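PDB 6SCE: uncharacterized protein from Thermus thermophilus HB8, which is a DNA nuclease of type III CRISPR defence, activated by binding cyclic oligoadenylate, probably through its CARF modules. Local coordinates for residues A[71-76]-A[90-95]; A[81-86]-A[94-99]; A[120-125]-A[383-388]. All blocks are in the same frame, centred on the assembly; numbering follows the deposited sequence.

How the contacts relate
The chain first reaches contact 1, where residues 71-76, in the loop after strand 64-67, meet helix 90-100 at 90-95. Before that loop closes, strand 81-84 has opened contact 2, which is completed at 94-99 on the same helix. The two intervals therefore overlap and cross rather than nest, and they share V94 and R95. Contact 3 follows in series: strand 120-125 is joined to helix 384-393 across 257 intervening residues. Contacts 1 and 2 thus fasten a loop and a strand of the N-terminal sheet to helix 90-100, whereas contact 3 ties that sheet to a distant helix, which also packs on K90 and V94.

Contact 1: residues A[71-76]-A[90-95]; sequences KGLEEA and KYWAVR. With nucleotides of chain B.
L73 and W92 share one face of the R95 guanidinium: the methyl CD1 of L73 stands over it, 3.4 Å from R95 NH2, and W92 CZ3 lies over the same face, offset toward the rim. The same methyl meets the indole of W92 at its edge, with L73 CD1 4.0 Å from W92 CZ3. One face of the indole takes Y91 CE2, 3.7 Å above its plane, while W92 CD1 lies in plane at the edge of the Y91 ring and R95 CG comes over a face of that phenol. R95 NH1 also donates to Y91 OH at 3.1 Å, a bent bond whose acceptor is tilted 30° from the guanidinium plane.

L73 reaches this group because its CD1 is extended away from CA (chi2 178°), and its side chain crosses that of R95 at about a right angle. The leucine adds only apolar contact, so the hold on the guanidinium is a mixture of packing and a single bond within the helix, with a weak, long ion pair to E70.

At the first turn of the helix, K90 N donates to OP1 of A1 of chain B at 3.0 Å, almost straight at 170°, and K90 NZ reaches OP2 of A1 at 2.7 Å. The carbonyls of N380 and G382 also accept from this ammonium. A leucine in place of K90 would probably leave OP2 and both carbonyls without their charged donor, although the backbone bond to OP1 could persist.

The loop between strands 64-67 and 81-84 thus rests against helix 90-100, L73 packing also on F96 and H99. F39, L69 and L637 also touch W92, and helix 384-393 flanks K90, A93 and V94.

Contact 2: residues A[81-86]-A[94-99]; sequences VWVNLT and VRFLGH. With nucleotides of chain B.
L85 packs against F96 and L97 in a buried, wholly apolar contact inside the beta-alpha-beta unit formed by strand 81-84, helix 90-100 and strand 105-111. The two methyls of L85 divide the work: L85 CD2 touches F96 CB at 3.5 Å, and L85 CD1 lies 3.9 Å from L97 CB, the leucine side chains crossing at about a right angle. Two residues earlier, V83 CG1 approaches the edge of the F96 ring, 4.3 Å from CD2. With its CG beside the backbone N (chi1 -55°), L85 directs both methyls at the helix, while V107 and L109 of strand 105-111 also touch it. The F96 ring is met edge-to-face by Y37 and packs on L9.

Beyond L85 the chain turns toward the ligand. N84 OD1 accepts from T86 N at 3.1 Å, an Asx turn with the donor above the carbonyl plane, and T86 O comes 3.2 Å from C5' of A2 of chain B. Since the touching side chains of the strand, its C-terminal loop and the helix are all aliphatic or aromatic, their association here rests on shape and burial, whereas the Asx turn beside the nucleotide is held by a hydrogen bond.

Contact 3: residues A[120-125]-A[383-388]; sequences RALFLW and TTAMAL. With nucleotides of chain B.
L122 and L124 of strand 120-125 meet one side of the helix that starts at T384. L122 CD1 touches A385 CB at 3.7 Å, and L124 CD1 meets L388 CD1 at 3.6 Å, methyl to methyl, with the last two side chains crossing at about a right angle. Each strand leucine holds its CG beside the backbone N and extends CD1 away from CA, so that a single methyl does the touching. The spacing of two residues on the strand matches three on the helix, A385 and L388 falling on its same flank, and L109 of the adjoining strand 105-111 also packs on both.

The helix itself is set by its first residues. T383 is the N-cap: its OG1 accepts from M386 N at 3.2 Å (157°), and its position between the backbone N and the carbonyl carbon, chi1 63°, is what turns the hydroxyl toward that amide. The same OG1 is hydrogen-bonded to P351 O.

One residue on, T384 grips a phosphate oxygen twice: T384 N donates to OP1 of A3 of chain B at 2.8 Å, and T384 OG1 donates to the same oxygen at 2.6 Å. The positive end of the helix dipole would probably favour this anion. T383 CG2 lies 3.6 Å from O4' of A3, while the selenium of M386, a selenomethionine here, is 3.7 Å from C2 of A3's adenine.

Further out, L124 and W125 both face V107 in a classic beta bulge, and W125 NE1 is hydrogen-bonded to R102 O. A phosphate seated on a helix N terminus, with the helix packed on a neighbouring Rossmann-like sheet, is consistent with a cyclic oligoadenylate pocket between two CARF modules.

Contact 1: residues A[71-76]-A[90-95]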
loop_
_atom_site.group_PDB
_atom_site.type_symbol
_atom_site.label_atom_id
_atom_site.label_comp_id
_atom_site.label_asym_id
_atom_site.label_seq_id
_atom_site.Cartn_x
_atom_site.Cartn_y
_atom_site.Cartn_z
ATOM N N LYS A 71 14.072 -21.375 -11.089
ATOM C CA LYS A 71 15.362 -21.589 -11.741
ATOM C C LYS A 71 16.501 -20.882 -11.019
ATOM O O LYS A 71 17.659 -21.244 -11.179
ATOM C CB LYS A 71 15.306 -21.178 -13.217
ATOM C CG LYS A 71 14.515 -22.156 -14.080
ATOM C CD LYS A 71 15.194 -23.527 -14.087
ATOM N N GLY A 72 16.180 -19.888 -10.199
ATOM C CA GLY A 72 17.180 -19.236 -9.388
ATOM C C GLY A 72 17.640 -20.067 -8.229
ATOM O O GLY A 72 18.641 -19.738 -7.593
ATOM N N LEU A 73 16.902 -21.142 -7.921
ATOM C CA LEU A 73 17.305 -22.102 -6.893
ATOM C C LEU A 73 18.051 -23.304 -7.498
ATOM O O LEU A 73 17.621 -24.461 -7.396
ATOM C CB LEU A 73 16.071 -22.569 -6.107
ATOM C CG LEU A 73 15.276 -21.432 -5.471
ATOM C CD1 LEU A 73 14.050 -21.984 -4.748
ATOM C CD2 LEU A 73 16.125 -20.616 -4.512
ATOM N N GLU A 74 19.192 -23.018 -8.111
ATOM C CA GLU A 74 20.062 -24.036 -8.735
ATOM C C GLU A 74 21.506 -23.583 -8.557
ATOM O O GLU A 74 21.759 -22.451 -8.147
ATOM C CB GLU A 74 19.729 -24.199 -10.213
ATOM C CG GLU A 74 18.296 -24.663 -10.439
ATOM C CD GLU A 74 17.961 -25.051 -11.868
ATOM O OE1 GLU A 74 18.777 -24.769 -12.779
ATOM O OE2 GLU A 74 16.858 -25.628 -12.072
ATOM N N GLU A 75 22.453 -24.463 -8.846
ATOM C CA GLU A 75 23.850 -24.102 -8.732
ATOM C C GLU A 75 24.207 -23.003 -9.751
ATOM O O GLU A 75 23.641 -22.933 -10.837
ATOM C CB GLU A 75 24.777 -25.333 -8.880
ATOM C CG GLU A 75 24.646 -26.120 -10.168
ATOM C CD GLU A 75 23.610 -27.245 -10.087
ATOM O OE1 GLU A 75 22.396 -26.937 -10.044
ATOM O OE2 GLU A 75 24.018 -28.430 -10.074
ATOM N N ALA A 76 25.137 -22.136 -9.374
ATOM C CA ALA A 76 25.655 -21.133 -10.307
ATOM C C ALA A 76 26.509 -21.802 -11.370
ATOM O O ALA A 76 27.142 -22.813 -11.102
ATOM C CB ALA A 76 26.484 -20.098 -9.558
ATOM N N LYS A 90 9.073 -10.141 -0.829
ATOM C CA LYS A 90 10.075 -10.488 0.166
ATOM C C LYS A 90 10.180 -12.011 0.406
ATOM O O LYS A 90 11.223 -12.521 0.827
ATOM C CB LYS A 90 9.817 -9.727 1.483
ATOM C CG LYS A 90 9.964 -8.230 1.238
ATOM C CD LYS A 90 9.704 -7.321 2.423
ATOM C CE LYS A 90 8.274 -7.229 2.847
ATOM N NZ LYS A 90 7.550 -5.997 2.424
ATOM N N TYR A 91 9.088 -12.719 0.141
ATOM C CA TYR A 91 9.073 -14.161 0.165
ATOM C C TYR A 91 10.243 -14.764 -0.609
ATOM O O TYR A 91 10.889 -15.670 -0.126
ATOM C CB TYR A 91 7.738 -14.648 -0.396
ATOM C CG TYR A 91 7.661 -16.134 -0.638
ATOM C CD1 TYR A 91 7.337 -17.036 0.389
ATOM C CD2 TYR A 91 7.899 -16.650 -1.911
ATOM C CE1 TYR A 91 7.268 -18.411 0.146
ATOM C CE2 TYR A 91 7.835 -18.004 -2.155
ATOM C CZ TYR A 91 7.511 -18.884 -1.134
ATOM O OH TYR A 91 7.469 -20.232 -1.444
ATOM N N TRP A 92 10.475 -14.284 -1.825
ATOM C CA TRP A 92 11.523 -14.798 -2.663
ATOM C C TRP A 92 12.892 -14.343 -2.212
ATOM O O TRP A 92 13.831 -15.081 -2.363
ATOM C CB TRP A 92 11.259 -14.468 -4.136
ATOM C CG TRP A 92 10.250 -15.383 -4.708
ATOM C CD1 TRP A 92 8.936 -15.121 -5.032
ATOM C CD2 TRP A 92 10.465 -16.766 -4.956
ATOM N NE1 TRP A 92 8.343 -16.285 -5.497
ATOM C CE2 TRP A 92 9.265 -17.297 -5.462
ATOM C CE3 TRP A 92 11.577 -17.602 -4.818
ATOM C CZ2 TRP A 92 9.151 -18.645 -5.841
ATOM C CZ3 TRP A 92 11.459 -18.936 -5.193
ATOM C CH2 TRP A 92 10.243 -19.434 -5.689
ATOM N N ALA A 93 13.000 -13.155 -1.621
ATOM C CA ALA A 93 14.253 -12.756 -0.994
ATOM C C ALA A 93 14.634 -13.768 0.079
ATOM O O ALA A 93 15.797 -14.199 0.180
ATOM C CB ALA A 93 14.145 -11.369 -0.402
ATOM N N VAL A 94 13.659 -14.159 0.879
ATOM C CA VAL A 94 13.946 -15.109 1.936
ATOM C C VAL A 94 14.431 -16.454 1.368
ATOM O O VAL A 94 15.427 -17.012 1.863
ATOM C CB VAL A 94 12.735 -15.329 2.833
ATOM C CG1 VAL A 94 12.950 -16.523 3.746
ATOM C CG2 VAL A 94 12.454 -14.081 3.655
ATOM N N ARG A 95 13.740 -16.950 0.359
ATOM C CA ARG A 95 14.106 -18.238 -0.264
ATOM C C ARG A 95 15.458 -18.191 -0.981
ATOM O O ARG A 95 16.288 -19.098 -0.820
ATOM C CB ARG A 95 13.028 -18.692 -1.200
ATOM C CG ARG A 95 11.761 -19.034 -0.396
ATOM C CD ARG A 95 10.786 -19.869 -1.129
ATOM N NE ARG A 95 11.383 -21.152 -1.503
ATOM C CZ ARG A 95 10.867 -21.959 -2.408
ATOM N NH1 ARG A 95 9.722 -21.658 -2.997
ATOM N NH2 ARG A 95 11.509 -23.080 -2.728
ATOM P P A B 1 6.274 -7.089 -0.953
ATOM O OP1 A B 1 6.702 -8.414 -0.403
ATOM O OP2 A B 1 6.671 -5.858 -0.165
ATOM O "O5'" A B 1 6.843 -7.014 -2.442
ATOM C "C5'" A B 1 7.076 -5.766 -3.090
ATOM C "C4'" A B 1 6.922 -5.974 -4.578
ATOM O "O4'" A B 1 5.516 -6.148 -4.896
ATOM C "C3'" A B 1 7.429 -4.795 -5.414
ATOM O "O3'" A B 1 8.734 -5.128 -5.905
ATOM C "C2'" A B 1 6.358 -4.666 -6.507
ATOM O "O2'" A B 1 6.652 -5.488 -7.616
ATOM C "C1'" A B 1 5.100 -5.144 -5.793
ATOM N N9 A B 1 4.398 -4.111 -5.029
ATOM C C8 A B 1 3.931 -4.231 -3.750
ATOM N N7 A B 1 3.332 -3.143 -3.337
ATOM C C5 A B 1 3.392 -2.271 -4.412
ATOM C C6 A B 1 2.930 -0.954 -4.591
ATOM N N6 A B 1 2.303 -0.265 -3.641
ATOM N N1 A B 1 3.152 -0.369 -5.794
ATOM C C2 A B 1 3.801 -1.076 -6.731
ATOM N N3 A B 1 4.291 -2.314 -6.666
ATOM C C4 A B 1 4.052 -2.862 -5.464
#

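Contact 2: residues A[81-86]-A[94-99]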
loop_
_atom_site.group_PDB
_atom_site.type_symbol
_atom_site.label_atom_id
_atom_site.label_comp_id
_atom_site.label_asym_id
_atom_site.label_seq_id
_atom_site.Cartn_x
_atom_site.Cartn_y
_atom_site.Cartn_z
ATOM N N VAL A 81 29.030 -14.803 -8.509
ATOM C CA VAL A 81 27.720 -14.205 -8.767
ATOM C C VAL A 81 27.462 -13.149 -7.706
ATOM O O VAL A 81 27.895 -13.279 -6.553
ATOM C CB VAL A 81 26.565 -15.232 -8.862
ATOM C CG1 VAL A 81 26.736 -16.174 -10.050
ATOM C CG2 VAL A 81 26.382 -16.016 -7.580
ATOM N N TRP A 82 26.756 -12.100 -8.120
ATOM C CA TRP A 82 26.286 -11.060 -7.225
ATOM C C TRP A 82 24.777 -11.147 -7.250
ATOM O O TRP A 82 24.179 -11.058 -8.314
ATOM C CB TRP A 82 26.732 -9.678 -7.686
ATOM C CG TRP A 82 28.207 -9.500 -7.559
ATOM C CD1 TRP A 82 29.172 -10.147 -8.267
ATOM C CD2 TRP A 82 28.874 -8.591 -6.705
ATOM N NE1 TRP A 82 30.411 -9.696 -7.883
ATOM C CE2 TRP A 82 30.248 -8.757 -6.909
ATOM C CE3 TRP A 82 28.441 -7.645 -5.772
ATOM C CZ2 TRP A 82 31.192 -8.008 -6.229
ATOM C CZ3 TRP A 82 29.378 -6.917 -5.095
ATOM C CH2 TRP A 82 30.740 -7.092 -5.337
ATOM N N VAL A 83 24.181 -11.343 -6.086
ATOM C CA VAL A 83 22.753 -11.616 -6.027
ATOM C C VAL A 83 22.020 -10.490 -5.305
ATOM O O VAL A 83 22.236 -10.293 -4.122
ATOM C CB VAL A 83 22.480 -12.944 -5.297
ATOM C CG1 VAL A 83 21.031 -13.333 -5.392
ATOM C CG2 VAL A 83 23.341 -14.046 -5.881
ATOM N N ASN A 84 21.137 -9.782 -6.034
ATOM C CA ASN A 84 20.369 -8.669 -5.473
ATOM C C ASN A 84 18.995 -9.176 -5.075
ATOM O O ASN A 84 18.255 -9.602 -5.926
ATOM C CB ASN A 84 20.288 -7.535 -6.509
ATOM C CG ASN A 84 19.560 -6.283 -6.005
ATOM O OD1 ASN A 84 19.044 -6.243 -4.894
ATOM N ND2 ASN A 84 19.480 -5.256 -6.877
ATOM N N LEU A 85 18.658 -9.104 -3.779
ATOM C CA LEU A 85 17.372 -9.617 -3.256
ATOM C C LEU A 85 16.299 -8.571 -2.982
ATOM O O LEU A 85 15.239 -8.889 -2.428
ATOM C CB LEU A 85 17.608 -10.386 -1.964
ATOM C CG LEU A 85 18.629 -11.522 -2.048
ATOM C CD1 LEU A 85 18.717 -12.238 -0.716
ATOM C CD2 LEU A 85 18.321 -12.446 -3.184
ATOM N N THR A 86 16.541 -7.334 -3.396
ATOM C CA THR A 86 15.584 -6.248 -3.144
ATOM C C THR A 86 14.285 -6.384 -3.927
ATOM O O THR A 86 13.214 -6.052 -3.437
ATOM C CB THR A 86 16.287 -4.896 -3.399
ATOM O OG1 THR A 86 17.212 -4.660 -2.326
ATOM C CG2 THR A 86 15.297 -3.718 -3.412
ATOM N N VAL A 94 13.659 -14.159 0.879
ATOM C CA VAL A 94 13.946 -15.109 1.936
ATOM C C VAL A 94 14.431 -16.454 1.368
ATOM O O VAL A 94 15.427 -17.012 1.863
ATOM C CB VAL A 94 12.735 -15.329 2.833
ATOM C CG1 VAL A 94 12.950 -16.523 3.746
ATOM C CG2 VAL A 94 12.454 -14.081 3.655
ATOM N N ARG A 95 13.740 -16.950 0.359
ATOM C CA ARG A 95 14.106 -18.238 -0.264
ATOM C C ARG A 95 15.458 -18.191 -0.981
ATOM O O ARG A 95 16.288 -19.098 -0.820
ATOM C CB ARG A 95 13.028 -18.692 -1.200
ATOM C CG ARG A 95 11.761 -19.034 -0.396
ATOM C CD ARG A 95 10.786 -19.869 -1.129
ATOM N NE ARG A 95 11.383 -21.152 -1.503
ATOM C CZ ARG A 95 10.867 -21.959 -2.408
ATOM N NH1 ARG A 95 9.722 -21.658 -2.997
ATOM N NH2 ARG A 95 11.509 -23.080 -2.728
ATOM N N PHE A 96 15.707 -17.110 -1.720
ATOM C CA PHE A 96 17.008 -16.922 -2.352
ATOM C C PHE A 96 18.112 -16.772 -1.330
ATOM O O PHE A 96 19.203 -17.291 -1.534
ATOM C CB PHE A 96 17.007 -15.703 -3.280
ATOM C CG PHE A 96 16.578 -16.011 -4.669
ATOM C CD1 PHE A 96 15.384 -16.681 -4.909
ATOM C CD2 PHE A 96 17.351 -15.623 -5.756
ATOM C CE1 PHE A 96 14.976 -16.963 -6.190
ATOM C CE2 PHE A 96 16.943 -15.922 -7.042
ATOM C CZ PHE A 96 15.741 -16.568 -7.262
ATOM N N LEU A 97 17.857 -16.085 -0.218
ATOM C CA LEU A 97 18.912 -15.922 0.771
ATOM C C LEU A 97 19.316 -17.298 1.317
ATOM O O LEU A 97 20.513 -17.559 1.494
ATOM C CB LEU A 97 18.498 -15.049 1.917
ATOM C CG LEU A 97 19.497 -14.872 3.058
ATOM C CD1 LEU A 97 20.795 -14.242 2.579
ATOM C CD2 LEU A 97 18.859 -14.046 4.149
ATOM N N GLY A 98 18.332 -18.164 1.570
ATOM C CA GLY A 98 18.652 -19.537 2.053
ATOM C C GLY A 98 19.595 -20.271 1.097
ATOM O O GLY A 98 20.537 -20.914 1.522
ATOM N N HIS A 99 19.326 -20.157 -0.194
ATOM C CA HIS A 99 20.035 -20.884 -1.224
ATOM C C HIS A 99 21.408 -20.288 -1.537
ATOM O O HIS A 99 22.378 -21.034 -1.739
ATOM C CB HIS A 99 19.174 -20.912 -2.483
ATOM C CG HIS A 99 19.797 -21.628 -3.649
ATOM N ND1 HIS A 99 19.716 -22.997 -3.829
ATOM C CD2 HIS A 99 20.506 -21.157 -4.702
ATOM C CE1 HIS A 99 20.343 -23.331 -4.939
ATOM N NE2 HIS A 99 20.834 -22.236 -5.488
ATOM P P A B 2 9.634 -4.040 -6.681
ATOM O OP1 A B 2 8.835 -3.084 -7.509
ATOM O OP2 A B 2 10.772 -4.838 -7.258
ATOM O "O5'" A B 2 10.218 -3.205 -5.441
ATOM C "C5'" A B 2 11.225 -3.825 -4.609
ATOM C "C4'" A B 2 11.666 -2.848 -3.549
ATOM O "O4'" A B 2 12.358 -1.746 -4.197
ATOM C "C3'" A B 2 10.558 -2.230 -2.707
ATOM O "O3'" A B 2 10.938 -2.141 -1.335
ATOM C "C2'" A B 2 10.426 -0.823 -3.286
ATOM O "O2'" A B 2 9.985 0.114 -2.328
ATOM C "C1'" A B 2 11.865 -0.534 -3.690
ATOM N N9 A B 2 12.025 0.519 -4.675
ATOM C C8 A B 2 11.080 1.002 -5.550
ATOM N N7 A B 2 11.526 2.002 -6.267
ATOM C C5 A B 2 12.826 2.204 -5.829
ATOM C C6 A B 2 13.821 3.132 -6.194
ATOM N N6 A B 2 13.627 4.121 -7.064
ATOM N N1 A B 2 15.025 3.021 -5.584
ATOM C C2 A B 2 15.174 2.086 -4.635
ATOM N N3 A B 2 14.309 1.169 -4.200
ATOM C C4 A B 2 13.140 1.291 -4.842
#

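Contact 3: residues A[120-125]-A[383-388]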
loop_
_atom_site.group_PDB
_atom_site.type_symbol
_atom_site.label_atom_id
_atom_site.label_comp_id
_atom_site.label_asym_id
_atom_site.label_seq_id
_atom_site.Cartn_x
_atom_site.Cartn_y
_atom_site.Cartn_z
ATOM N N ARG A 120 21.397 2.644 0.589
ATOM C CA ARG A 120 22.490 1.853 1.141
ATOM C C ARG A 120 22.525 0.484 0.501
ATOM O O ARG A 120 21.479 -0.069 0.181
ATOM C CB ARG A 120 22.282 1.671 2.635
ATOM C CG ARG A 120 22.146 2.966 3.418
ATOM C CD ARG A 120 21.868 2.685 4.885
ATOM N NE ARG A 120 21.589 3.929 5.567
ATOM C CZ ARG A 120 21.881 4.193 6.828
ATOM N NH1 ARG A 120 22.475 3.292 7.594
ATOM N NH2 ARG A 120 21.565 5.377 7.315
ATOM N N ALA A 121 23.720 -0.061 0.306
ATOM C CA ALA A 121 23.868 -1.485 0.007
ATOM C C ALA A 121 24.027 -2.228 1.319
ATOM O O ALA A 121 24.877 -1.866 2.145
ATOM C CB ALA A 121 25.095 -1.724 -0.870
ATOM N N LEU A 122 23.235 -3.262 1.521
ATOM C CA LEU A 122 23.449 -4.154 2.663
ATOM C C LEU A 122 23.929 -5.468 2.138
ATOM O O LEU A 122 23.196 -6.161 1.427
ATOM C CB LEU A 122 22.172 -4.354 3.449
ATOM C CG LEU A 122 21.402 -3.125 3.898
ATOM C CD1 LEU A 122 20.368 -3.594 4.905
ATOM C CD2 LEU A 122 22.286 -2.060 4.502
ATOM N N PHE A 123 25.186 -5.797 2.410
ATOM C CA PHE A 123 25.720 -7.089 2.013
ATOM C C PHE A 123 25.411 -8.048 3.129
ATOM O O PHE A 123 25.605 -7.735 4.299
ATOM C CB PHE A 123 27.225 -7.006 1.698
ATOM C CG PHE A 123 27.510 -6.166 0.506
ATOM C CD1 PHE A 123 27.502 -6.718 -0.759
ATOM C CD2 PHE A 123 27.677 -4.797 0.636
ATOM C CE1 PHE A 123 27.702 -5.931 -1.871
ATOM C CE2 PHE A 123 27.889 -4.011 -0.481
ATOM C CZ PHE A 123 27.876 -4.584 -1.731
ATOM N N LEU A 124 24.859 -9.193 2.759
ATOM C CA LEU A 124 24.424 -10.209 3.698
ATOM C C LEU A 124 25.369 -11.409 3.710
ATOM O O LEU A 124 25.412 -12.124 4.678
ATOM C CB LEU A 124 23.030 -10.699 3.320
ATOM C CG LEU A 124 21.977 -9.585 3.141
ATOM C CD1 LEU A 124 20.619 -10.220 2.968
ATOM C CD2 LEU A 124 21.975 -8.640 4.314
ATOM N N TRP A 125 26.117 -11.601 2.632
ATOM C CA TRP A 125 26.957 -12.789 2.454
ATOM C C TRP A 125 28.052 -12.465 1.420
ATOM O O TRP A 125 27.758 -11.803 0.431
ATOM C CB TRP A 125 26.101 -13.929 1.939
ATOM C CG TRP A 125 26.849 -15.200 1.809
ATOM C CD1 TRP A 125 27.432 -15.707 0.684
ATOM C CD2 TRP A 125 27.134 -16.112 2.859
ATOM N NE1 TRP A 125 28.042 -16.897 0.967
ATOM C CE2 TRP A 125 27.891 -17.165 2.299
ATOM C CE3 TRP A 125 26.820 -16.146 4.218
ATOM C CZ2 TRP A 125 28.332 -18.247 3.047
ATOM C CZ3 TRP A 125 27.273 -17.226 4.969
ATOM C CH2 TRP A 125 28.013 -18.261 4.375
ATOM N N THR A 383 10.507 -3.165 5.025
ATOM C CA THR A 383 11.377 -3.240 3.869
ATOM C C THR A 383 11.975 -4.636 3.775
ATOM O O THR A 383 11.869 -5.426 4.704
ATOM C CB THR A 383 12.525 -2.232 4.011
ATOM O OG1 THR A 383 13.302 -2.610 5.148
ATOM C CG2 THR A 383 11.978 -0.817 4.155
ATOM N N THR A 384 12.627 -4.960 2.671
ATOM C CA THR A 384 13.262 -6.278 2.548
ATOM C C THR A 384 14.333 -6.490 3.618
ATOM O O THR A 384 14.417 -7.566 4.213
ATOM C CB THR A 384 13.818 -6.526 1.132
ATOM O OG1 THR A 384 12.767 -6.307 0.182
ATOM C CG2 THR A 384 14.311 -7.901 0.979
ATOM N N ALA A 385 15.088 -5.431 3.924
ATOM C CA ALA A 385 16.038 -5.461 5.018
ATOM C C ALA A 385 15.396 -5.865 6.322
ATOM O O ALA A 385 15.934 -6.751 6.998
ATOM C CB ALA A 385 16.753 -4.116 5.164
HETATM N N MSE A 386 14.255 -5.270 6.649
HETATM C CA MSE A 386 13.589 -5.532 7.918
HETATM C C MSE A 386 13.038 -6.934 7.990
HETATM O O MSE A 386 13.177 -7.635 8.992
HETATM C CB MSE A 386 12.525 -4.498 8.165
HETATM C CG MSE A 386 13.052 -3.070 8.355
HETATM SE SE MSE A 386 11.717 -1.691 8.155
HETATM C CE MSE A 386 10.452 -2.215 9.520
ATOM N N ALA A 387 12.412 -7.364 6.902
ATOM C CA ALA A 387 11.851 -8.704 6.826
ATOM C C ALA A 387 12.911 -9.803 6.844
ATOM O O ALA A 387 12.718 -10.851 7.479
ATOM C CB ALA A 387 10.977 -8.814 5.598
ATOM N N LEU A 388 14.017 -9.600 6.133
ATOM C CA LEU A 388 15.145 -10.526 6.231
ATOM C C LEU A 388 15.710 -10.577 7.656
ATOM O O LEU A 388 16.097 -11.641 8.130
ATOM C CB LEU A 388 16.228 -10.189 5.238
ATOM C CG LEU A 388 15.874 -10.469 3.781
ATOM C CD1 LEU A 388 17.035 -10.115 2.872
ATOM C CD2 LEU A 388 15.495 -11.911 3.599
ATOM P P A B 3 11.022 -3.473 -0.454
ATOM O OP1 A B 3 12.407 -3.699 0.127
ATOM O OP2 A B 3 10.500 -4.658 -1.221
ATOM O "O5'" A B 3 10.028 -3.083 0.718
ATOM C "C5'" A B 3 8.726 -2.524 0.496
ATOM C "C4'" A B 3 8.059 -2.414 1.847
ATOM O "O4'" A B 3 8.790 -1.462 2.678
ATOM C "C3'" A B 3 6.609 -1.944 1.833
ATOM O "O3'" A B 3 5.879 -2.852 2.635
ATOM C "C2'" A B 3 6.691 -0.543 2.459
ATOM O "O2'" A B 3 5.512 -0.140 3.119
ATOM C "C1'" A B 3 7.854 -0.729 3.426
ATOM N N9 A B 3 8.489 0.507 3.822
ATOM C C8 A B 3 8.916 1.511 2.986
ATOM N N7 A B 3 9.494 2.496 3.643
ATOM C C5 A B 3 9.474 2.091 4.967
ATOM C C6 A B 3 9.954 2.698 6.144
ATOM N N6 A B 3 10.600 3.861 6.146
ATOM N N1 A B 3 9.793 2.010 7.299
ATOM C C2 A B 3 9.177 0.822 7.270
ATOM N N3 A B 3 8.676 0.153 6.223
ATOM C C4 A B 3 8.864 0.858 5.091
#